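Local coordinates for hypothetical protein BVU_2266 (PDB 3TZG), which is of unknown function but forms a porin-like antiparallel beta barrel, at residues T155-D160 with A199-I204; N227-E232 with L246-L251. All blocks are in the same frame, centred on the assembly; numbering follows the deposited sequence.

Interaction 1: T155-D160 with A199-I204; sequences TYYNYD and ALPNDI
Asn158 OD1 is gripped by two N-H donors. Across the contact Asn202 ND2 reaches Asn158 OD1 at 3.0 Å, in the carbonyl plane and on a lone pair. From its own segment the backbone N of Asp160 comes in above that plane, also 3.0 Å from Asn158 OD1 and nearly straight (166°), which makes an Asx turn. The other end of the amide is held as well: Asn158 ND2 donates to Asp160 OD2 at 2.8 Å. With CG anti to the backbone N (chi1 -177°), the Asn158 amide is thus fixed at both ends. The amide planes of Asn158 and Asn202 stand almost perpendicular, 85° apart. Asn202 ND2 also donates to Asp203 OD2, and Asn202 OD1 accepts from Asn161 N.

The backbones pair beside these side chains. Asn158 N donates to Asp203 O at 3.1 Å, almost straight, and Asn202 N donates to Asn158 O at 2.9 Å.

Tyr157 and Ile204 share the face of the sheet opposite to Asn158 and Asp203. They lie side by side, with Ile204 CG2 3.6 Å from Tyr157 CE1, and Pro201 CB touches CD1 of the same ring. Tyr159 lies alongside Pro201, and its CD1 and CE1 meet Ala199 CB. Its hydroxyl bonds to Leu136 O.

The arrangement is an antiparallel strand pair of the barrel wall, with an Asx turn where strand 150-158 gives way to the loop.

Interaction 2: N227-E232 with L246-L251; sequences NPVRIE and LSYNPL
The strand bends at Val229, and a single backbone hydrogen bond, Leu246 N to Val229 O at 3.0 Å and nearly straight (171°), ties the two segments together there. Its N-H approaches from above the carbonyl plane.

Tyr248 and Leu246 carry the contact. Tyr248 CG lies anti to the carbonyl carbon (chi1 -59°), and the ring reaches back along the 227-229 backbone. Tyr248 OH donates to Pro228 O at 2.8 Å, from above the plane of that carbonyl. The same oxygen lies in the plane of the ring, at its edge. The Pro228 ring packs near the hydroxyl end. Asn227 covers one ring face. Asn227 CB makes a CH-pi contact, 3.7 Å from the centroid of the Tyr248 ring, and the Asn227 amide plane is stacked at 21° to the ring. Val229 CG1 meets the ring edge at Tyr248 CE1, 3.9 Å away. A phenylalanine at Tyr248 would lose the hydroxyl and its bond, which would probably leave Pro228 O less well held and the corner less firmly fixed.

Leu246 reaches the same Pro228 O with its CD1 methyl and also meets Ile231. Leu246 CD1 lies 3.6 Å from Pro228 O and 3.9 Å from Ile231 CD1, where the two side chains cross obliquely.

The contact lies in the hairpin of strands 227-235 and 239-247. On its other edge, strand 227-235 pairs with strand 213-224, where a classic beta bulge sets Val229 and Arg230 opposite the single residue Arg222. Beyond Leu246, Ser247 bonds through its backbone to Thr11. Leu171 and Val10 also touch Tyr248, so loops near the N-terminus and after strand 163-164 pack against the ring.

Along the chain the two contacts follow one another: both segments of interaction 1 precede those of interaction 2. Their centres lie about 21 Å apart. Both belong to the same run of antiparallel strands. Interaction 1 pairs strand 150-158 with strand 199-208, across a 38-residue connection that holds strand 163-164 and helix 181-188. Interaction 2 joins the neighbouring strands of the last hairpin, 227-235 and 239-247. Strand 213-224 lies between strands 199-208 and 227-235 and pairs with both. The two contacts touch directly where Leu200 CD1 packs on Pro228 CG, 4.0 Å away. Strand 239-247 then pairs with strand 12-15, so the late strands connect back to the N-terminal part and help close the barrel.

Interaction 1: T155-D160 with A199-I204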
loop_
_atom_site.group_PDB
_atom_site.type_symbol
_atom_site.label_atom_id
_atom_site.label_comp_id
_atom_site.label_asym_id
_atom_site.label_seq_id
_atom_site.Cartn_x
_atom_site.Cartn_y
_atom_site.Cartn_z
ATOM N N THR A 155 -3.265 5.826 -12.850
ATOM C CA THR A 155 -2.071 4.959 -12.896
ATOM C C THR A 155 -2.372 3.677 -13.736
ATOM O O THR A 155 -3.411 3.046 -13.559
ATOM C CB THR A 155 -1.621 4.628 -11.484
ATOM O OG1 THR A 155 -1.439 5.827 -10.736
ATOM C CG2 THR A 155 -0.362 3.858 -11.457
ATOM N N TYR A 156 -1.482 3.333 -14.680
ATOM C CA TYR A 156 -1.666 2.156 -15.538
ATOM C C TYR A 156 -0.533 1.156 -15.279
ATOM O O TYR A 156 0.614 1.567 -15.161
ATOM C CB TYR A 156 -1.735 2.555 -17.034
ATOM C CG TYR A 156 -2.801 3.576 -17.364
ATOM C CD1 TYR A 156 -2.547 4.944 -17.258
ATOM C CD2 TYR A 156 -4.053 3.183 -17.824
ATOM C CE1 TYR A 156 -3.504 5.890 -17.619
ATOM C CE2 TYR A 156 -5.035 4.124 -18.149
ATOM C CZ TYR A 156 -4.750 5.475 -18.054
ATOM O OH TYR A 156 -5.716 6.416 -18.337
ATOM N N TYR A 157 -0.846 -0.148 -15.191
ATOM C CA TYR A 157 0.165 -1.186 -14.911
ATOM C C TYR A 157 0.289 -2.170 -16.044
ATOM O O TYR A 157 -0.712 -2.696 -16.534
ATOM C CB TYR A 157 -0.169 -1.964 -13.614
ATOM C CG TYR A 157 -0.156 -1.095 -12.385
ATOM C CD1 TYR A 157 1.036 -0.799 -11.732
ATOM C CD2 TYR A 157 -1.315 -0.483 -11.932
ATOM C CE1 TYR A 157 1.070 0.068 -10.643
ATOM C CE2 TYR A 157 -1.297 0.383 -10.842
ATOM C CZ TYR A 157 -0.105 0.643 -10.186
ATOM O OH TYR A 157 -0.090 1.488 -9.099
ATOM N N ASN A 158 1.529 -2.479 -16.406
ATOM C CA ASN A 158 1.838 -3.428 -17.477
ATOM C C ASN A 158 2.475 -4.716 -16.883
ATOM O O ASN A 158 3.351 -4.618 -16.028
ATOM C CB ASN A 158 2.757 -2.776 -18.500
ATOM C CG ASN A 158 3.057 -3.676 -19.657
ATOM O OD1 ASN A 158 3.955 -4.534 -19.598
ATOM N ND2 ASN A 158 2.285 -3.530 -20.720
ATOM N N TYR A 159 2.037 -5.905 -17.379
ATOM C CA TYR A 159 2.461 -7.249 -16.957
ATOM C C TYR A 159 2.955 -8.111 -18.151
ATOM O O TYR A 159 2.903 -9.351 -18.084
ATOM C CB TYR A 159 1.280 -7.957 -16.274
ATOM C CG TYR A 159 0.767 -7.237 -15.049
ATOM C CD1 TYR A 159 1.313 -7.487 -13.790
ATOM C CD2 TYR A 159 -0.292 -6.340 -15.137
ATOM C CE1 TYR A 159 0.846 -6.822 -12.653
ATOM C CE2 TYR A 159 -0.756 -5.659 -14.011
ATOM C CZ TYR A 159 -0.181 -5.901 -12.775
ATOM O OH TYR A 159 -0.664 -5.254 -11.681
ATOM N N ASP A 160 3.421 -7.471 -19.250
ATOM C CA ASP A 160 3.815 -8.191 -20.468
ATOM C C ASP A 160 5.022 -9.090 -20.235
ATOM O O ASP A 160 5.132 -10.106 -20.910
ATOM C CB ASP A 160 4.102 -7.218 -21.624
ATOM C CG ASP A 160 2.882 -6.415 -22.067
ATOM O OD1 ASP A 160 1.733 -6.854 -21.772
ATOM O OD2 ASP A 160 3.071 -5.350 -22.704
ATOM N N ALA A 199 1.045 -11.831 -9.383
ATOM C CA ALA A 199 1.655 -11.028 -10.456
ATOM C C ALA A 199 2.361 -9.779 -9.936
ATOM O O ALA A 199 1.916 -9.211 -8.946
ATOM C CB ALA A 199 0.579 -10.607 -11.446
ATOM N N LEU A 200 3.425 -9.326 -10.640
ATOM C CA LEU A 200 4.157 -8.084 -10.352
ATOM C C LEU A 200 4.256 -7.224 -11.616
ATOM O O LEU A 200 4.631 -7.765 -12.663
ATOM C CB LEU A 200 5.556 -8.338 -9.785
ATOM C CG LEU A 200 5.633 -8.849 -8.347
ATOM C CD1 LEU A 200 7.058 -9.302 -7.986
ATOM C CD2 LEU A 200 5.060 -7.835 -7.383
ATOM N N PRO A 201 3.920 -5.905 -11.573
ATOM C CA PRO A 201 4.017 -5.104 -12.793
ATOM C C PRO A 201 5.468 -4.831 -13.185
ATOM O O PRO A 201 6.301 -4.552 -12.319
ATOM C CB PRO A 201 3.280 -3.813 -12.418
ATOM C CG PRO A 201 3.502 -3.677 -10.951
ATOM C CD PRO A 201 3.472 -5.080 -10.426
ATOM N N ASN A 202 5.785 -4.932 -14.479
ATOM C CA ASN A 202 7.140 -4.640 -14.961
ATOM C C ASN A 202 7.302 -3.145 -15.248
ATOM O O ASN A 202 8.399 -2.616 -15.096
ATOM C CB ASN A 202 7.492 -5.464 -16.184
ATOM C CG ASN A 202 6.471 -5.511 -17.268
ATOM O OD1 ASN A 202 5.574 -6.350 -17.274
ATOM N ND2 ASN A 202 6.682 -4.725 -18.278
ATOM N N ASP A 203 6.214 -2.455 -15.598
ATOM C CA ASP A 203 6.231 -1.015 -15.906
ATOM C C ASP A 203 4.969 -0.319 -15.370
ATOM O O ASP A 203 3.907 -0.937 -15.259
ATOM C CB ASP A 203 6.381 -0.788 -17.416
ATOM C CG ASP A 203 7.762 -1.231 -17.916
ATOM O OD1 ASP A 203 8.752 -0.501 -17.662
ATOM O OD2 ASP A 203 7.857 -2.335 -18.506
ATOM N N ILE A 204 5.128 0.951 -14.962
ATOM C CA ILE A 204 4.060 1.791 -14.407
ATOM C C ILE A 204 4.087 3.166 -15.086
ATOM O O ILE A 204 5.179 3.734 -15.252
ATOM C CB ILE A 204 4.174 1.947 -12.852
ATOM C CG1 ILE A 204 4.489 0.603 -12.154
ATOM C CG2 ILE A 204 2.910 2.660 -12.278
ATOM C CD1 ILE A 204 5.074 0.688 -10.873
#

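Interaction 2: N227-E232 with L246-L251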
loop_
_atom_site.group_PDB
_atom_site.type_symbol
_atom_site.label_atom_id
_atom_site.label_comp_id
_atom_site.label_asym_id
_atom_site.label_seq_id
_atom_site.Cartn_x
_atom_site.Cartn_y
_atom_site.Cartn_z
ATOM N N ASN A 227 11.414 -16.290 -5.357
ATOM C CA ASN A 227 11.086 -15.280 -4.356
ATOM C C ASN A 227 11.737 -13.932 -4.654
ATOM O O ASN A 227 12.964 -13.870 -4.757
ATOM C CB ASN A 227 11.546 -15.752 -2.981
ATOM C CG ASN A 227 10.927 -17.016 -2.488
ATOM O OD1 ASN A 227 11.610 -17.907 -2.000
ATOM N ND2 ASN A 227 9.628 -17.123 -2.601
ATOM N N PRO A 228 10.991 -12.814 -4.686
ATOM C CA PRO A 228 11.657 -11.528 -4.937
ATOM C C PRO A 228 12.489 -11.088 -3.731
ATOM O O PRO A 228 11.943 -10.837 -2.640
ATOM C CB PRO A 228 10.492 -10.571 -5.197
ATOM C CG PRO A 228 9.316 -11.399 -5.382
ATOM C CD PRO A 228 9.529 -12.641 -4.598
ATOM N N VAL A 229 13.815 -11.002 -3.931
ATOM C CA VAL A 229 14.732 -10.628 -2.848
ATOM C C VAL A 229 15.140 -9.156 -2.994
ATOM O O VAL A 229 15.751 -8.605 -2.079
ATOM C CB VAL A 229 15.962 -11.556 -2.728
ATOM C CG1 VAL A 229 15.541 -12.889 -2.148
ATOM C CG2 VAL A 229 16.682 -11.750 -4.059
ATOM N N ARG A 230 14.758 -8.512 -4.115
ATOM C CA ARG A 230 14.973 -7.081 -4.316
ATOM C C ARG A 230 13.909 -6.507 -5.259
ATOM O O ARG A 230 13.712 -7.017 -6.367
ATOM C CB ARG A 230 16.379 -6.749 -4.845
ATOM C CG ARG A 230 16.616 -5.251 -4.836
ATOM C CD ARG A 230 17.607 -4.800 -5.843
ATOM N NE ARG A 230 18.978 -4.860 -5.358
ATOM C CZ ARG A 230 20.038 -4.572 -6.115
ATOM N NH1 ARG A 230 19.878 -4.246 -7.411
ATOM N NH2 ARG A 230 21.266 -4.661 -5.610
ATOM N N ILE A 231 13.259 -5.422 -4.816
ATOM C CA ILE A 231 12.263 -4.672 -5.589
ATOM C C ILE A 231 12.814 -3.273 -5.829
ATOM O O ILE A 231 13.176 -2.596 -4.871
ATOM C CB ILE A 231 10.867 -4.634 -4.913
ATOM C CG1 ILE A 231 10.345 -6.070 -4.583
ATOM C CG2 ILE A 231 9.883 -3.870 -5.806
ATOM C CD1 ILE A 231 9.052 -6.132 -3.832
ATOM N N GLU A 232 12.922 -2.861 -7.101
ATOM C CA GLU A 232 13.437 -1.535 -7.475
ATOM C C GLU A 232 12.513 -0.822 -8.414
ATOM O O GLU A 232 11.895 -1.460 -9.259
ATOM C CB GLU A 232 14.809 -1.626 -8.142
ATOM C CG GLU A 232 15.967 -1.775 -7.192
ATOM C CD GLU A 232 17.314 -1.834 -7.879
ATOM O OE1 GLU A 232 17.377 -2.302 -9.042
ATOM O OE2 GLU A 232 18.319 -1.446 -7.236
ATOM N N LEU A 246 14.426 -7.901 0.482
ATOM C CA LEU A 246 13.635 -8.837 1.285
ATOM C C LEU A 246 14.372 -10.145 1.547
ATOM O O LEU A 246 15.097 -10.662 0.675
ATOM C CB LEU A 246 12.288 -9.160 0.607
ATOM C CG LEU A 246 11.355 -7.995 0.305
ATOM C CD1 LEU A 246 11.477 -7.581 -1.139
ATOM C CD2 LEU A 246 9.949 -8.391 0.533
ATOM N N SER A 247 14.166 -10.703 2.750
ATOM C CA SER A 247 14.776 -11.968 3.165
ATOM C C SER A 247 13.692 -12.955 3.537
ATOM O O SER A 247 12.653 -12.565 4.081
ATOM C CB SER A 247 15.735 -11.748 4.328
ATOM O OG SER A 247 16.297 -12.969 4.775
ATOM N N TYR A 248 13.944 -14.237 3.256
ATOM C CA TYR A 248 13.014 -15.334 3.530
ATOM C C TYR A 248 13.655 -16.360 4.482
ATOM O O TYR A 248 13.059 -17.409 4.738
ATOM C CB TYR A 248 12.587 -15.992 2.208
ATOM C CG TYR A 248 11.906 -15.045 1.243
ATOM C CD1 TYR A 248 12.648 -14.210 0.412
ATOM C CD2 TYR A 248 10.514 -14.990 1.151
ATOM C CE1 TYR A 248 12.027 -13.305 -0.443
ATOM C CE2 TYR A 248 9.882 -14.110 0.275
ATOM C CZ TYR A 248 10.644 -13.273 -0.519
ATOM O OH TYR A 248 10.032 -12.438 -1.402
ATOM N N ASN A 249 14.839 -16.018 5.046
ATOM C CA ASN A 249 15.611 -16.867 5.964
ATOM C C ASN A 249 15.060 -16.805 7.387
ATOM O O ASN A 249 14.886 -15.700 7.906
ATOM C CB ASN A 249 17.104 -16.460 5.980
ATOM C CG ASN A 249 17.967 -17.272 6.931
ATOM O OD1 ASN A 249 18.348 -16.814 8.011
ATOM N ND2 ASN A 249 18.261 -18.516 6.581
ATOM N N PRO A 250 14.874 -17.965 8.071
ATOM C CA PRO A 250 14.437 -17.926 9.483
ATOM C C PRO A 250 15.600 -17.478 10.400
ATOM O O PRO A 250 16.467 -18.273 10.780
ATOM C CB PRO A 250 13.974 -19.370 9.768
ATOM C CG PRO A 250 14.077 -20.106 8.446
ATOM C CD PRO A 250 15.057 -19.354 7.606
ATOM N N LEU A 251 15.627 -16.149 10.682
ATOM C CA LEU A 251 16.566 -15.352 11.502
ATOM C C LEU A 251 16.369 -13.842 11.206
ATOM O O LEU A 251 16.195 -13.422 10.049
ATOM C CB LEU A 251 18.042 -15.747 11.301
#